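PDB 5LW0: basic helix-loop-helix, putative, expressed from Oryza sativa subsp. japonica, which binds ADP-ribose through its macrodomain and probably takes part, as an apparent aprataxin relative, in ADP-ribosylation-linked DNA repair. Local coordinates for residues A[48-52]-A[53-57]; A[83-86]-A[87-91]; A[212-215]-A[216-219]. One frame throughout, in Å; residues are numbered along the deposited sequence.

All three contacts are local, each within one continuous run of macrodomain chain, and together they sample three helices of its alpha/beta fold. Interactions 1 and 2 are N-terminal caps, of helices 52-69 and 85-96, with aspartate and serine as capping residues; interaction 3 lies on helix 208-230, past its start. The first touches both others: Leu-52 packs on Arg-85, and Phe-50 and Ala-55 pack on Leu-215, whereas interactions 2 and 3 stay about 7 Å apart at their nearest atoms. Interaction 1 holds ADP-ribose, interaction 3 a phosphate probably from the crystallisation liquor. Each is partly buried. Aliphatic and aromatic groups face the neighbouring elements, while charged groups such as Arg-54, Arg-85 and Lys-213 occupy the exposed sides.

Interaction 1 of 3, residues A[48-52]-A[53-57]; sequences FQFDL and DRASD. With AR6 ([(2R,3S,4R,5R)-5-(6-aminopurin-9-yl)-3,4-dihydroxy-oxolan-2-yl]methyl [hydroxy-[[(2R,3S,4R,5S)-3,4,5-trihydroxyoxolan-2-yl]methoxy]phosphoryl] hydrogen phosphate), chain C.
Asp-51 caps the helix that begins just after it: its OD1 accepts from Arg-54 N at 2.9 Å, a nearly straight bond (169°) to the anti lone pair. With CG anti to the backbone N (chi1 -174°), the carboxylate folds forward over the first turn, where aspartate suits the place because its short side chain can reach a first-turn amide. The helical bonding then starts with Ala-55 N to Asp-51 O and Ser-56 N to Leu-52 O. Phe-50 lies alongside this turn. Its CE1 comes within 3.7 Å of Arg-54 CG, and its CD1 meets Ala-55 CB at 3.9 Å; the small methyl lets the ring settle close to the helix. Arg-54 then bends at chi2 and chi3, and its guanidinium plane stands 66° from the ring while NH1 bonds to Ser-212 OG. At the other end of the loop, Phe-48 N gives a hydrogen bond to ADP-ribose O1B (3.0 Å), and the phenyl ring puts one face under the ligand, with C5D 3.8 Å above its centre. Phosphate held by a backbone amide and ribose carried on an aromatic face belong to the ADP-ribose pocket of a macrodomain.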
loop_
_atom_site.group_PDB
_atom_site.type_symbol
_atom_site.label_atom_id
_atom_site.label_comp_id
_atom_site.label_asym_id
_atom_site.label_seq_id
_atom_site.Cartn_x
_atom_site.Cartn_y
_atom_site.Cartn_z
ATOM N N PHE A 48 -6.650 11.404 3.647
ATOM C CA PHE A 48 -5.795 11.972 4.685
ATOM C C PHE A 48 -5.031 13.283 4.245
ATOM O O PHE A 48 -4.274 13.868 5.029
ATOM C CB PHE A 48 -4.775 10.928 5.217
ATOM C CG PHE A 48 -5.333 9.940 6.282
ATOM C CD1 PHE A 48 -6.638 10.027 6.759
ATOM C CD2 PHE A 48 -4.524 8.955 6.804
ATOM C CE1 PHE A 48 -7.136 9.100 7.693
ATOM C CE2 PHE A 48 -5.003 8.077 7.787
ATOM C CZ PHE A 48 -6.322 8.137 8.193
ATOM N N GLN A 49 -5.225 13.680 2.990
ATOM C CA GLN A 49 -4.826 15.007 2.478
ATOM C C GLN A 49 -3.359 15.346 2.658
ATOM O O GLN A 49 -2.955 16.534 2.689
ATOM C CB GLN A 49 -5.697 16.097 3.131
ATOM C CG GLN A 49 -7.132 15.906 2.756
ATOM C CD GLN A 49 -8.063 16.981 3.325
ATOM O OE1 GLN A 49 -7.713 17.733 4.230
ATOM N NE2 GLN A 49 -9.290 16.953 2.855
ATOM N N PHE A 50 -2.505 14.325 2.586
ATOM C CA PHE A 50 -1.093 14.578 2.607
ATOM C C PHE A 50 -0.607 15.153 1.307
ATOM O O PHE A 50 -0.917 14.656 0.250
ATOM C CB PHE A 50 -0.366 13.289 2.961
ATOM C CG PHE A 50 1.046 13.465 3.421
ATOM C CD1 PHE A 50 2.071 13.680 2.553
ATOM C CD2 PHE A 50 1.369 13.314 4.776
ATOM C CE1 PHE A 50 3.393 13.761 3.007
ATOM C CE2 PHE A 50 2.657 13.415 5.225
ATOM C CZ PHE A 50 3.697 13.627 4.337
ATOM N N ASP A 51 0.218 16.200 1.395
ATOM C CA ASP A 51 0.793 16.860 0.201
ATOM C C ASP A 51 1.436 15.897 -0.809
ATOM O O ASP A 51 2.309 15.091 -0.449
ATOM C CB ASP A 51 1.867 17.812 0.650
ATOM C CG ASP A 51 2.412 18.616 -0.460
ATOM O OD1 ASP A 51 3.473 18.243 -0.992
ATOM O OD2 ASP A 51 1.874 19.740 -0.709
ATOM N N LEU A 52 1.038 16.011 -2.078
ATOM C CA LEU A 52 1.524 15.019 -3.104
ATOM C C LEU A 52 2.959 15.155 -3.432
ATOM O O LEU A 52 3.650 14.168 -3.729
ATOM C CB LEU A 52 0.703 15.153 -4.405
ATOM C CG LEU A 52 -0.785 15.050 -4.359
ATOM C CD1 LEU A 52 -1.324 14.926 -5.780
ATOM C CD2 LEU A 52 -1.205 13.878 -3.549
ATOM N N ASP A 53 3.465 16.387 -3.492
ATOM C CA ASP A 53 4.864 16.569 -3.772
ATOM C C ASP A 53 5.726 15.920 -2.706
ATOM O O ASP A 53 6.715 15.243 -3.007
ATOM C CB ASP A 53 5.204 18.045 -3.936
ATOM C CG ASP A 53 4.511 18.654 -5.132
ATOM O OD1 ASP A 53 4.999 18.425 -6.258
ATOM O OD2 ASP A 53 3.478 19.355 -4.950
ATOM N N ARG A 54 5.412 16.202 -1.437
ATOM C CA ARG A 54 6.170 15.599 -0.351
ATOM C C ARG A 54 6.013 14.047 -0.339
ATOM O O ARG A 54 6.993 13.340 -0.165
ATOM C CB ARG A 54 5.738 16.196 0.964
ATOM C CG ARG A 54 6.447 15.648 2.195
ATOM C CD ARG A 54 7.933 15.799 2.200
ATOM N NE ARG A 54 8.368 17.127 2.049
ATOM C CZ ARG A 54 8.599 17.977 3.077
ATOM N NH1 ARG A 54 8.398 17.597 4.347
ATOM N NH2 ARG A 54 9.032 19.229 2.832
ATOM N N ALA A 55 4.790 13.591 -0.517
ATOM C CA ALA A 55 4.522 12.117 -0.543
ATOM C C ALA A 55 5.347 11.434 -1.631
ATOM O O ALA A 55 5.919 10.350 -1.397
ATOM C CB ALA A 55 3.081 11.840 -0.688
ATOM N N SER A 56 5.383 12.036 -2.826
ATOM C CA SER A 56 6.078 11.380 -3.913
ATOM C C SER A 56 7.605 11.277 -3.621
ATOM O O SER A 56 8.235 10.293 -3.981
ATOM C CB SER A 56 5.753 12.074 -5.261
ATOM O OG SER A 56 6.159 13.447 -5.253
ATOM N N ASP A 57 8.201 12.290 -2.966
ATOM C CA ASP A 57 9.563 12.219 -2.573
ATOM C C ASP A 57 9.756 11.053 -1.599
ATOM O O ASP A 57 10.781 10.324 -1.644
ATOM C CB ASP A 57 9.990 13.496 -1.775
ATOM C CG ASP A 57 10.123 14.760 -2.634
ATOM O OD1 ASP A 57 10.255 14.686 -3.844
ATOM O OD2 ASP A 57 10.211 15.861 -2.003
HETATM N N1 AR6 C . -7.309 0.976 -6.475
HETATM C C2 AR6 C . -6.157 1.678 -6.474
HETATM N N3 AR6 C . -6.002 2.847 -5.882
HETATM C C4 AR6 C . -7.046 3.428 -5.213
HETATM C C5 AR6 C . -8.306 2.756 -5.121
HETATM C C6 AR6 C . -8.409 1.451 -5.798
HETATM N N6 AR6 C . -9.505 0.732 -5.775
HETATM N N7 AR6 C . -9.167 3.589 -4.368
HETATM C C8 AR6 C . -8.428 4.658 -3.992
HETATM N N9 AR6 C . -7.141 4.568 -4.489
HETATM P PA AR6 C . -7.233 6.694 0.448
HETATM P PB AR6 C . -5.624 7.709 2.740
HETATM C "C1'" AR6 C . -6.008 5.433 -4.241
HETATM O O1A AR6 C . -8.138 7.932 0.618
HETATM O O1B AR6 C . -5.479 9.091 2.151
HETATM C C1D AR6 C . -9.847 5.231 4.050
HETATM O O1D AR6 C . -11.198 5.074 3.670
HETATM C "C2'" AR6 C . -6.265 6.931 -4.131
HETATM O "O2'" AR6 C . -6.501 7.565 -5.426
HETATM O O2A AR6 C . -7.843 5.355 0.279
HETATM O O2B AR6 C . -4.451 7.055 3.408
HETATM C C2D AR6 C . -9.656 4.685 5.496
HETATM O O2D AR6 C . -10.959 4.329 6.114
HETATM C "C3'" AR6 C . -5.024 7.379 -3.398
HETATM O "O3'" AR6 C . -3.915 7.622 -4.305
HETATM O O3A AR6 C . -6.170 6.614 1.679
HETATM C C3D AR6 C . -8.953 5.785 6.242
HETATM O O3D AR6 C . -9.952 6.365 7.130
HETATM C "C4'" AR6 C . -4.693 6.185 -2.482
HETATM O "O4'" AR6 C . -5.485 5.106 -2.921
HETATM C C4D AR6 C . -8.514 6.799 5.159
HETATM O O4D AR6 C . -9.365 6.616 4.002
HETATM C "C5'" AR6 C . -4.978 6.439 -1.023
HETATM O "O5'" AR6 C . -6.267 7.051 -0.830
HETATM C C5D AR6 C . -7.089 6.621 4.646
HETATM O O5D AR6 C . -6.826 7.776 3.817
#

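Interaction 2 of 3, residues A[83-86]-A[87-91]; sequences KSRI and LSLVK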
loop_
_atom_site.group_PDB
_atom_site.type_symbol
_atom_site.label_atom_id
_atom_site.label_comp_id
_atom_site.label_asym_id
_atom_site.label_seq_id
_atom_site.Cartn_x
_atom_site.Cartn_y
_atom_site.Cartn_z
ATOM N N LYS A 83 -4.698 9.775 -15.111
ATOM C CA LYS A 83 -4.376 11.169 -14.838
ATOM C C LYS A 83 -3.845 11.401 -13.453
ATOM O O LYS A 83 -3.502 12.551 -13.091
ATOM C CB LYS A 83 -5.606 12.043 -15.020
ATOM C CG LYS A 83 -6.284 11.841 -16.372
ATOM C CD LYS A 83 -7.720 12.344 -16.349
ATOM C CE LYS A 83 -7.767 13.844 -16.445
ATOM N NZ LYS A 83 -7.348 14.309 -17.798
ATOM N N SER A 84 -3.702 10.324 -12.675
ATOM C CA SER A 84 -3.148 10.421 -11.305
ATOM C C SER A 84 -1.925 11.301 -11.204
ATOM O O SER A 84 -0.882 11.031 -11.784
ATOM C CB SER A 84 -2.753 9.048 -10.802
ATOM O OG SER A 84 -2.123 9.190 -9.584
ATOM N N ARG A 85 -2.029 12.329 -10.365
ATOM C CA ARG A 85 -0.955 13.180 -10.116
ATOM C C ARG A 85 0.156 12.499 -9.324
ATOM O O ARG A 85 1.339 12.707 -9.585
ATOM C CB ARG A 85 -1.446 14.442 -9.381
ATOM C CG ARG A 85 -0.331 15.412 -9.151
ATOM C CD ARG A 85 -0.757 16.884 -9.229
ATOM N NE ARG A 85 0.451 17.720 -9.192
ATOM C CZ ARG A 85 0.977 18.247 -8.080
ATOM N NH1 ARG A 85 0.371 18.101 -6.899
ATOM N NH2 ARG A 85 2.104 18.951 -8.155
ATOM N N ILE A 86 -0.211 11.653 -8.366
ATOM C CA ILE A 86 0.825 10.975 -7.597
ATOM C C ILE A 86 1.612 9.993 -8.490
ATOM O O ILE A 86 2.845 9.927 -8.407
ATOM C CB ILE A 86 0.258 10.266 -6.316
ATOM C CG1 ILE A 86 1.386 9.838 -5.415
ATOM C CG2 ILE A 86 -0.635 9.067 -6.678
ATOM C CD1 ILE A 86 2.141 10.971 -4.774
ATOM N N LEU A 87 0.956 9.323 -9.421
ATOM C CA LEU A 87 1.730 8.451 -10.330
ATOM C C LEU A 87 2.691 9.260 -11.214
ATOM O O LEU A 87 3.844 8.883 -11.415
ATOM C CB LEU A 87 0.831 7.551 -11.191
ATOM C CG LEU A 87 -0.059 6.558 -10.484
ATOM C CD1 LEU A 87 -0.731 5.645 -11.501
ATOM C CD2 LEU A 87 0.706 5.749 -9.464
ATOM N N SER A 88 2.240 10.405 -11.696
ATOM C CA SER A 88 3.063 11.248 -12.564
ATOM C C SER A 88 4.319 11.788 -11.837
ATOM O O SER A 88 5.438 11.723 -12.362
ATOM C CB SER A 88 2.225 12.433 -13.103
ATOM O OG SER A 88 2.998 13.218 -13.985
ATOM N N LEU A 89 4.131 12.213 -10.566
ATOM C CA LEU A 89 5.216 12.679 -9.756
ATOM C C LEU A 89 6.173 11.600 -9.428
ATOM O O LEU A 89 7.395 11.772 -9.480
ATOM C CB LEU A 89 4.693 13.316 -8.471
ATOM C CG LEU A 89 3.948 14.679 -8.614
ATOM C CD1 LEU A 89 3.163 15.023 -7.386
ATOM C CD2 LEU A 89 4.925 15.758 -8.939
ATOM N N VAL A 90 5.650 10.435 -9.040
ATOM C CA VAL A 90 6.532 9.352 -8.699
ATOM C C VAL A 90 7.329 8.896 -9.893
ATOM O O VAL A 90 8.535 8.622 -9.777
ATOM C CB VAL A 90 5.758 8.219 -8.024
ATOM C CG1 VAL A 90 6.565 6.957 -7.959
ATOM C CG2 VAL A 90 5.327 8.648 -6.632
ATOM N N LYS A 91 6.699 8.813 -11.051
ATOM C CA LYS A 91 7.461 8.414 -12.295
ATOM C C LYS A 91 8.653 9.363 -12.523
ATOM O O LYS A 91 9.738 8.922 -12.828
ATOM C CB LYS A 91 6.539 8.421 -13.515
ATOM C CG LYS A 91 5.656 7.235 -13.574
ATOM C CD LYS A 91 5.069 7.105 -14.973
ATOM C CE LYS A 91 3.643 7.332 -14.974
ATOM N NZ LYS A 91 3.093 7.273 -16.378
#
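An N-cap opens helix 85-96, the helical limb of a beta-alpha-beta unit, with Ser-84 OG accepting from Leu-87 N at 3.1 Å along a straight path (169°). The serine hydroxyl lies anti to its own backbone N (chi1 174°), which turns it back over the first turn of the helix. A short hydroxyl suits this position because it can accept from the helix and also bond to Asp-79 OD2 at the end of the preceding strand. Leu-87 leans against the same side chain, its CG 3.7 Å from Ser-84 CB, and packs on Leu-77 and Val-108 of strands 74-79 and 104-108, the parallel neighbours that the helix connects in the macrodomain sheet, so a branched apolar residue fits here. On the side turned to helix 52-69, Arg-85 meets Leu-89, one turn on: methyl CD1 of Leu-89 sits 4.0 Å above the centre of the guanidinium face and 3.9 Å from Arg-85 CG. The flat group keeps its N-H bonds directed outward round its rim while its face rests on carbon, and NH2 makes a weak, long ion pair with Asp-53 OD1. Ile-86 CG1 and Val-90 CG2 approach to 4.3 Å.

Interaction 3 of 3, residues A[212-215]-A[216-219]; sequences SKIL and HEAY. With PO4 (phosphate ion), chain E.
His-216 gives its NE2 proton to oxygen O3 of a bound phosphate ion at 2.7 Å (166°), with the phosphorus in the imidazole plane, at its edge. The ring rides on helix 208-230 of the macrodomain, where the i to i+4 bond from His-216 N to Ser-212 O ties its backbone into the helix; CD2 comes within 3.3 Å of that same carbonyl oxygen. The phosphate probably came from the crystallisation liquor, and a leucine in place of His-216 would probably leave its O3 without this N-H donor. On the exposed side of the helix, Lys-213 reaches across Glu-217, a long salt bridge between NZ and OE2 (3.7 Å). Flexible charged chains suit this solvent-facing side. The lysine CE, next to the ammonium, lies 3.6 Å from OE2, so the charged end faces the carboxylate. On the buried side, Leu-215 and Tyr-219 run side by side. The leucine has CG anti to its backbone N (chi1 -174°), which brings its branch beside the aromatic ring. Further out, Phe-50 and Pro-194 pack against Leu-215, while Tyr-219 touches Ile-59 and Ala-62 and bonds through OH to Ile-43 N. Leu-215 CD1 rests 3.7 Å from Tyr-219 CE2.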
loop_
_atom_site.group_PDB
_atom_site.type_symbol
_atom_site.label_atom_id
_atom_site.label_comp_id
_atom_site.label_asym_id
_atom_site.label_seq_id
_atom_site.Cartn_x
_atom_site.Cartn_y
_atom_site.Cartn_z
ATOM N N SER A 212 6.043 13.746 7.729
ATOM C CA SER A 212 6.995 13.109 6.826
ATOM C C SER A 212 7.674 11.940 7.467
ATOM O O SER A 212 7.815 10.880 6.834
ATOM C CB SER A 212 8.060 14.097 6.355
ATOM O OG SER A 212 7.456 15.133 5.622
ATOM N N LYS A 213 8.072 12.086 8.752
ATOM C CA LYS A 213 8.645 10.944 9.493
ATOM C C LYS A 213 7.650 9.789 9.542
ATOM O O LYS A 213 8.031 8.632 9.294
ATOM C CB LYS A 213 9.049 11.398 10.905
ATOM C CG LYS A 213 9.576 10.295 11.821
ATOM C CD LYS A 213 9.837 10.917 13.214
ATOM C CE LYS A 213 9.900 9.901 14.299
ATOM N NZ LYS A 213 11.232 9.301 14.360
ATOM N N ILE A 214 6.398 10.075 9.860
ATOM C CA ILE A 214 5.409 9.008 10.034
ATOM C C ILE A 214 5.102 8.338 8.678
ATOM O O ILE A 214 4.915 7.130 8.607
ATOM C CB ILE A 214 4.147 9.542 10.696
ATOM C CG1 ILE A 214 4.469 9.982 12.143
ATOM C CG2 ILE A 214 3.054 8.508 10.721
ATOM C CD1 ILE A 214 3.299 10.569 12.856
ATOM N N LEU A 215 5.056 9.114 7.592
ATOM C CA LEU A 215 4.793 8.477 6.277
ATOM C C LEU A 215 5.992 7.614 5.869
ATOM O O LEU A 215 5.798 6.502 5.360
ATOM C CB LEU A 215 4.479 9.524 5.225
ATOM C CG LEU A 215 4.051 8.958 3.852
ATOM C CD1 LEU A 215 2.789 8.215 3.954
ATOM C CD2 LEU A 215 3.945 10.062 2.843
ATOM N N HIS A 216 7.231 8.091 6.099
ATOM C CA HIS A 216 8.454 7.263 5.898
ATOM C C HIS A 216 8.299 5.963 6.664
ATOM O O HIS A 216 8.543 4.877 6.133
ATOM C CB HIS A 216 9.718 7.984 6.407
ATOM C CG HIS A 216 10.446 8.772 5.369
ATOM N ND1 HIS A 216 11.203 8.171 4.394
ATOM C CD2 HIS A 216 10.633 10.129 5.220
ATOM C CE1 HIS A 216 11.750 9.113 3.624
ATOM N NE2 HIS A 216 11.412 10.306 4.101
ATOM N N GLU A 217 7.961 6.076 7.954
ATOM C CA GLU A 217 7.784 4.885 8.813
ATOM C C GLU A 217 6.699 3.929 8.290
ATOM O O GLU A 217 6.889 2.727 8.361
ATOM C CB GLU A 217 7.459 5.307 10.278
ATOM C CG GLU A 217 8.629 5.909 11.005
ATOM C CD GLU A 217 8.245 6.476 12.395
ATOM O OE1 GLU A 217 7.109 6.957 12.566
ATOM O OE2 GLU A 217 9.118 6.518 13.280
ATOM N N ALA A 218 5.590 4.469 7.806
ATOM C CA ALA A 218 4.493 3.650 7.248
ATOM C C ALA A 218 4.994 2.851 6.070
ATOM O O ALA A 218 4.779 1.631 5.982
ATOM C CB ALA A 218 3.311 4.518 6.817
ATOM N N TYR A 219 5.711 3.499 5.166
ATOM C CA TYR A 219 6.213 2.756 3.980
ATOM C C TYR A 219 7.266 1.725 4.364
ATOM O O TYR A 219 7.209 0.545 3.892
ATOM C CB TYR A 219 6.777 3.676 2.923
ATOM C CG TYR A 219 5.726 4.276 2.047
ATOM C CD1 TYR A 219 4.949 3.475 1.207
ATOM C CD2 TYR A 219 5.423 5.617 2.095
ATOM C CE1 TYR A 219 3.970 4.013 0.404
ATOM C CE2 TYR A 219 4.409 6.168 1.317
ATOM C CZ TYR A 219 3.681 5.374 0.442
ATOM O OH TYR A 219 2.632 5.835 -0.290
HETATM P P PO4 E . 12.971 12.613 2.194
HETATM O O1 PO4 E . 12.856 13.798 1.233
HETATM O O2 PO4 E . 14.403 12.457 2.705
HETATM O O3 PO4 E . 12.070 12.846 3.418
HETATM O O4 PO4 E . 12.584 11.318 1.430
#